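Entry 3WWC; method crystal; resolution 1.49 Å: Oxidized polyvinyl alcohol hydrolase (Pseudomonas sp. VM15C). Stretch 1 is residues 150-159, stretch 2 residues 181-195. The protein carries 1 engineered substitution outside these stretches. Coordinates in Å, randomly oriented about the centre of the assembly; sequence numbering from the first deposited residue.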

# COMPACT_ATOMS: atom_id res chain seq x y z
N SER A 150 3.44 -6.33 -7.91
CA SER A 150 3.10 -7.25 -6.83
C SER A 150 4.07 -8.44 -6.82
O SER A 150 4.55 -8.85 -5.74
CB SER A 150 1.63 -7.69 -6.99
OG SER A 150 1.25 -8.64 -5.99
N SER A 151 4.35 -9.01 -7.99
CA SER A 151 5.29 -10.16 -8.01
C SER A 151 6.73 -9.75 -7.75
O SER A 151 7.48 -10.49 -7.10
CB SER A 151 5.17 -10.92 -9.34
OG SER A 151 5.42 -10.08 -10.46
N PHE A 152 7.13 -8.56 -8.18
CA PHE A 152 8.49 -8.12 -7.94
C PHE A 152 8.70 -7.98 -6.45
O PHE A 152 9.73 -8.38 -5.94
CB PHE A 152 8.68 -6.74 -8.61
CG PHE A 152 9.81 -5.92 -8.06
CD1 PHE A 152 11.09 -6.46 -7.84
CD2 PHE A 152 9.60 -4.57 -7.77
CE1 PHE A 152 12.12 -5.65 -7.34
CE2 PHE A 152 10.65 -3.77 -7.28
CZ PHE A 152 11.91 -4.31 -7.06
N PHE A 153 7.73 -7.45 -5.72
CA PHE A 153 7.98 -7.22 -4.28
C PHE A 153 8.20 -8.53 -3.54
O PHE A 153 8.98 -8.57 -2.62
CB PHE A 153 6.78 -6.49 -3.62
CG PHE A 153 6.43 -5.17 -4.24
CD1 PHE A 153 7.35 -4.39 -4.95
CD2 PHE A 153 5.13 -4.73 -4.11
CE1 PHE A 153 6.94 -3.17 -5.53
CE2 PHE A 153 4.70 -3.53 -4.67
CZ PHE A 153 5.61 -2.74 -5.39
N VAL A 154 7.50 -9.58 -3.95
CA VAL A 154 7.67 -10.89 -3.30
C VAL A 154 9.08 -11.39 -3.61
O VAL A 154 9.79 -11.81 -2.72
CB VAL A 154 6.60 -11.88 -3.83
CG1 VAL A 154 6.88 -13.32 -3.30
CG2 VAL A 154 5.24 -11.42 -3.33
N ALA A 155 9.47 -11.31 -4.87
CA ALA A 155 10.81 -11.75 -5.25
C ALA A 155 11.90 -10.94 -4.57
O ALA A 155 12.95 -11.48 -4.16
CB ALA A 155 10.98 -11.66 -6.75
N MET A 156 11.66 -9.65 -4.41
CA MET A 156 12.59 -8.73 -3.75
C MET A 156 12.81 -9.14 -2.29
O MET A 156 13.94 -9.29 -1.83
CB MET A 156 11.98 -7.34 -3.87
CG MET A 156 12.71 -6.28 -3.08
SD MET A 156 11.84 -4.69 -3.12
CE MET A 156 10.43 -4.99 -1.97
N VAL A 157 11.72 -9.36 -1.57
CA VAL A 157 11.82 -9.72 -0.16
C VAL A 157 12.44 -11.13 -0.05
O VAL A 157 13.30 -11.35 0.82
CB VAL A 157 10.43 -9.68 0.50
CG1 VAL A 157 10.51 -10.27 1.92
CG2 VAL A 157 9.98 -8.22 0.62
N GLN A 158 12.06 -12.07 -0.92
CA GLN A 158 12.65 -13.43 -0.84
C GLN A 158 14.16 -13.38 -1.09
O GLN A 158 14.92 -14.10 -0.45
CB GLN A 158 11.96 -14.36 -1.84
CG GLN A 158 10.58 -14.75 -1.37
CD GLN A 158 9.81 -15.54 -2.38
OE1 GLN A 158 8.90 -16.31 -2.02
NE2 GLN A 158 10.11 -15.34 -3.64
N CYS A 159 14.60 -12.45 -1.93
CA CYS A 159 16.03 -12.32 -2.19
C CYS A 159 16.78 -11.67 -1.02
O CYS A 159 17.87 -12.17 -0.56
CB CYS A 159 16.20 -11.48 -3.47
SG CYS A 159 17.95 -11.24 -3.90
N THR A 181 -2.49 2.58 -2.95
CA THR A 181 -3.28 1.78 -3.87
C THR A 181 -2.52 0.49 -4.14
O THR A 181 -3.11 -0.60 -4.17
CB THR A 181 -3.49 2.56 -5.17
OG1 THR A 181 -3.94 3.89 -4.84
CG2 THR A 181 -4.48 1.83 -6.08
N MET A 182 -1.23 0.62 -4.35
CA MET A 182 -0.42 -0.58 -4.59
C MET A 182 -0.43 -1.51 -3.39
O MET A 182 -0.42 -2.75 -3.58
CB MET A 182 1.01 -0.14 -4.96
CG MET A 182 1.95 -1.30 -5.35
SD MET A 182 1.44 -2.05 -6.92
CE MET A 182 1.16 -3.75 -6.41
N THR A 183 -0.48 -0.95 -2.17
CA THR A 183 -0.54 -1.79 -0.95
C THR A 183 -1.85 -2.59 -1.02
O THR A 183 -1.88 -3.80 -0.76
CB THR A 183 -0.53 -0.92 0.29
OG1 THR A 183 0.71 -0.22 0.33
CG2 THR A 183 -0.64 -1.79 1.55
N ASN A 184 -2.97 -1.93 -1.30
CA ASN A 184 -4.24 -2.64 -1.41
C ASN A 184 -4.14 -3.77 -2.45
O ASN A 184 -4.59 -4.90 -2.18
CB ASN A 184 -5.38 -1.69 -1.86
CG ASN A 184 -5.92 -0.84 -0.74
OD1 ASN A 184 -5.90 -1.25 0.43
ND2 ASN A 184 -6.44 0.37 -1.08
N ARG A 185 -3.59 -3.47 -3.63
CA ARG A 185 -3.52 -4.52 -4.66
C ARG A 185 -2.67 -5.71 -4.21
O ARG A 185 -3.06 -6.88 -4.38
CB ARG A 185 -2.93 -3.98 -5.96
CG ARG A 185 -2.94 -5.06 -7.07
CD ARG A 185 -2.59 -4.43 -8.45
NE ARG A 185 -2.78 -5.43 -9.51
CZ ARG A 185 -3.90 -5.55 -10.23
NH1 ARG A 185 -4.96 -4.75 -9.99
NH2 ARG A 185 -3.92 -6.44 -11.23
N ALA A 186 -1.55 -5.41 -3.58
CA ALA A 186 -0.65 -6.48 -3.13
C ALA A 186 -1.30 -7.33 -2.07
O ALA A 186 -1.09 -8.58 -2.03
CB ALA A 186 0.65 -5.86 -2.59
N LEU A 187 -2.04 -6.72 -1.15
CA LEU A 187 -2.71 -7.50 -0.10
C LEU A 187 -3.80 -8.39 -0.68
O LEU A 187 -4.03 -9.48 -0.18
CB LEU A 187 -3.32 -6.55 0.95
CG LEU A 187 -2.30 -5.77 1.74
CD1 LEU A 187 -3.05 -4.69 2.52
CD2 LEU A 187 -1.50 -6.72 2.69
N LEU A 188 -4.43 -7.94 -1.77
CA LEU A 188 -5.53 -8.73 -2.33
C LEU A 188 -5.03 -9.88 -3.16
O LEU A 188 -5.69 -10.92 -3.23
CB LEU A 188 -6.43 -7.82 -3.21
CG LEU A 188 -7.20 -6.79 -2.39
CD1 LEU A 188 -7.77 -5.71 -3.32
CD2 LEU A 188 -8.33 -7.51 -1.58
N PHE A 189 -3.86 -9.71 -3.77
CA PHE A 189 -3.29 -10.77 -4.61
C PHE A 189 -2.25 -11.63 -3.93
O PHE A 189 -1.99 -12.75 -4.41
CB PHE A 189 -2.63 -10.21 -5.89
CG PHE A 189 -3.61 -9.87 -7.01
CD1 PHE A 189 -3.99 -10.82 -7.94
CD2 PHE A 189 -4.06 -8.58 -7.16
CE1 PHE A 189 -4.80 -10.47 -9.02
CE2 PHE A 189 -4.88 -8.20 -8.25
CZ PHE A 189 -5.24 -9.17 -9.19
N ARG A 190 -1.63 -11.14 -2.85
CA ARG A 190 -0.57 -11.92 -2.20
C ARG A 190 -0.84 -12.05 -0.69
O ARG A 190 0.05 -11.93 0.14
CB ARG A 190 0.78 -11.23 -2.48
CG ARG A 190 1.26 -11.50 -3.90
CD ARG A 190 1.80 -12.94 -4.03
NE ARG A 190 2.39 -13.05 -5.35
CZ ARG A 190 3.31 -13.96 -5.71
NH1 ARG A 190 3.75 -14.86 -4.85
NH2 ARG A 190 3.84 -13.91 -6.92
N SER A 191 -2.09 -12.35 -0.35
CA SER A 191 -2.46 -12.49 1.04
C SER A 191 -1.92 -13.73 1.71
O SER A 191 -2.13 -13.89 2.91
CB SER A 191 -3.98 -12.44 1.22
OG SER A 191 -4.60 -13.58 0.62
N ASN A 192 -1.22 -14.60 0.97
CA ASN A 192 -0.60 -15.73 1.63
C ASN A 192 0.89 -15.50 1.77
O ASN A 192 1.63 -16.38 2.21
CB ASN A 192 -0.89 -17.02 0.86
CG ASN A 192 -2.39 -17.35 0.86
OD1 ASN A 192 -3.00 -17.44 1.92
ND2 ASN A 192 -2.98 -17.48 -0.32
N PHE A 193 1.32 -14.27 1.49
CA PHE A 193 2.75 -13.93 1.62
C PHE A 193 2.90 -12.84 2.70
O PHE A 193 3.47 -13.07 3.75
CB PHE A 193 3.34 -13.43 0.27
CG PHE A 193 4.79 -13.05 0.37
CD1 PHE A 193 5.76 -14.04 0.48
CD2 PHE A 193 5.19 -11.70 0.36
CE1 PHE A 193 7.13 -13.72 0.58
CE2 PHE A 193 6.54 -11.36 0.46
CZ PHE A 193 7.51 -12.38 0.57
N TRP A 194 2.36 -11.64 2.43
CA TRP A 194 2.44 -10.55 3.39
C TRP A 194 1.68 -10.87 4.65
O TRP A 194 0.66 -11.56 4.60
CB TRP A 194 1.77 -9.29 2.79
CG TRP A 194 2.41 -8.92 1.47
CD1 TRP A 194 1.89 -9.08 0.23
CD2 TRP A 194 3.74 -8.39 1.29
NE1 TRP A 194 2.83 -8.69 -0.75
CE2 TRP A 194 3.97 -8.28 -0.11
CE3 TRP A 194 4.76 -8.00 2.19
CZ2 TRP A 194 5.18 -7.78 -0.64
CZ3 TRP A 194 5.97 -7.52 1.68
CH2 TRP A 194 6.17 -7.41 0.27
N ALA A 195 2.17 -10.36 5.78
CA ALA A 195 1.44 -10.50 7.04
C ALA A 195 0.43 -9.39 7.17
O ALA A 195 -0.48 -9.48 8.01
CB ALA A 195 2.42 -10.44 8.24
O HOH W 1 2.81 -8.33 -3.56

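Helix 150-159 crosses helix 181-189 at 77°, with the axes 10.4 Å apart at closest approach, and then runs past the loop that follows, so its partners change from helix to loop along its length. The backbones come nearest at Ser150, whose CA lies 5.3 Å from Ala186 CA. The small side chains of both residues point toward the opposing stretch; Ser150 OG sits 4.1 Å from Ala186 CA and 3.5 Å from Arg190 CG, while Ser150 N meets Met182 CE at 3.8 Å. No direct hydrogen bond joins the stretches, but water 1 bridges them: it donates to Ser150 O (2.8 Å) and accepts from Trp194 NE1 (2.8 Å), so a carbonyl and an indole nitrogen are both satisfied inside a largely apolar contact. Ser151 points away overall, yet its CB still lies 4.1 Å from Arg190 NH2. Phe152 points away and takes no part. Phe153 reaches both parts of stretch 2. Its CE2 packs against Met182 CG at 3.6 Å, with the methionine carbon at the ring edge, and its CB abuts Trp194 CZ2 at 3.6 Å, near the indole plane. Val154 meets two planar groups: CG1 lies over one face of the Arg190 guanidinium, 3.8 Å from NH1, and also 3.9 Å from the centroid of the Phe193 ring, only 10° off its normal, a CH-pi contact. Its CG2 covers the same ring, 3.7 Å from Phe193 CD2. Ala155 points away and makes no contact. Farther along, Val157 divides its methyls between two aromatic residues, CG1 lying 3.9 Å from Phe193 CZ at the ring edge and CG2 3.9 Å from Trp194 CH2. Gln158 starts sideways but its end comes nearer, bringing OE1 to 4.1 Å from Phe193 CE1.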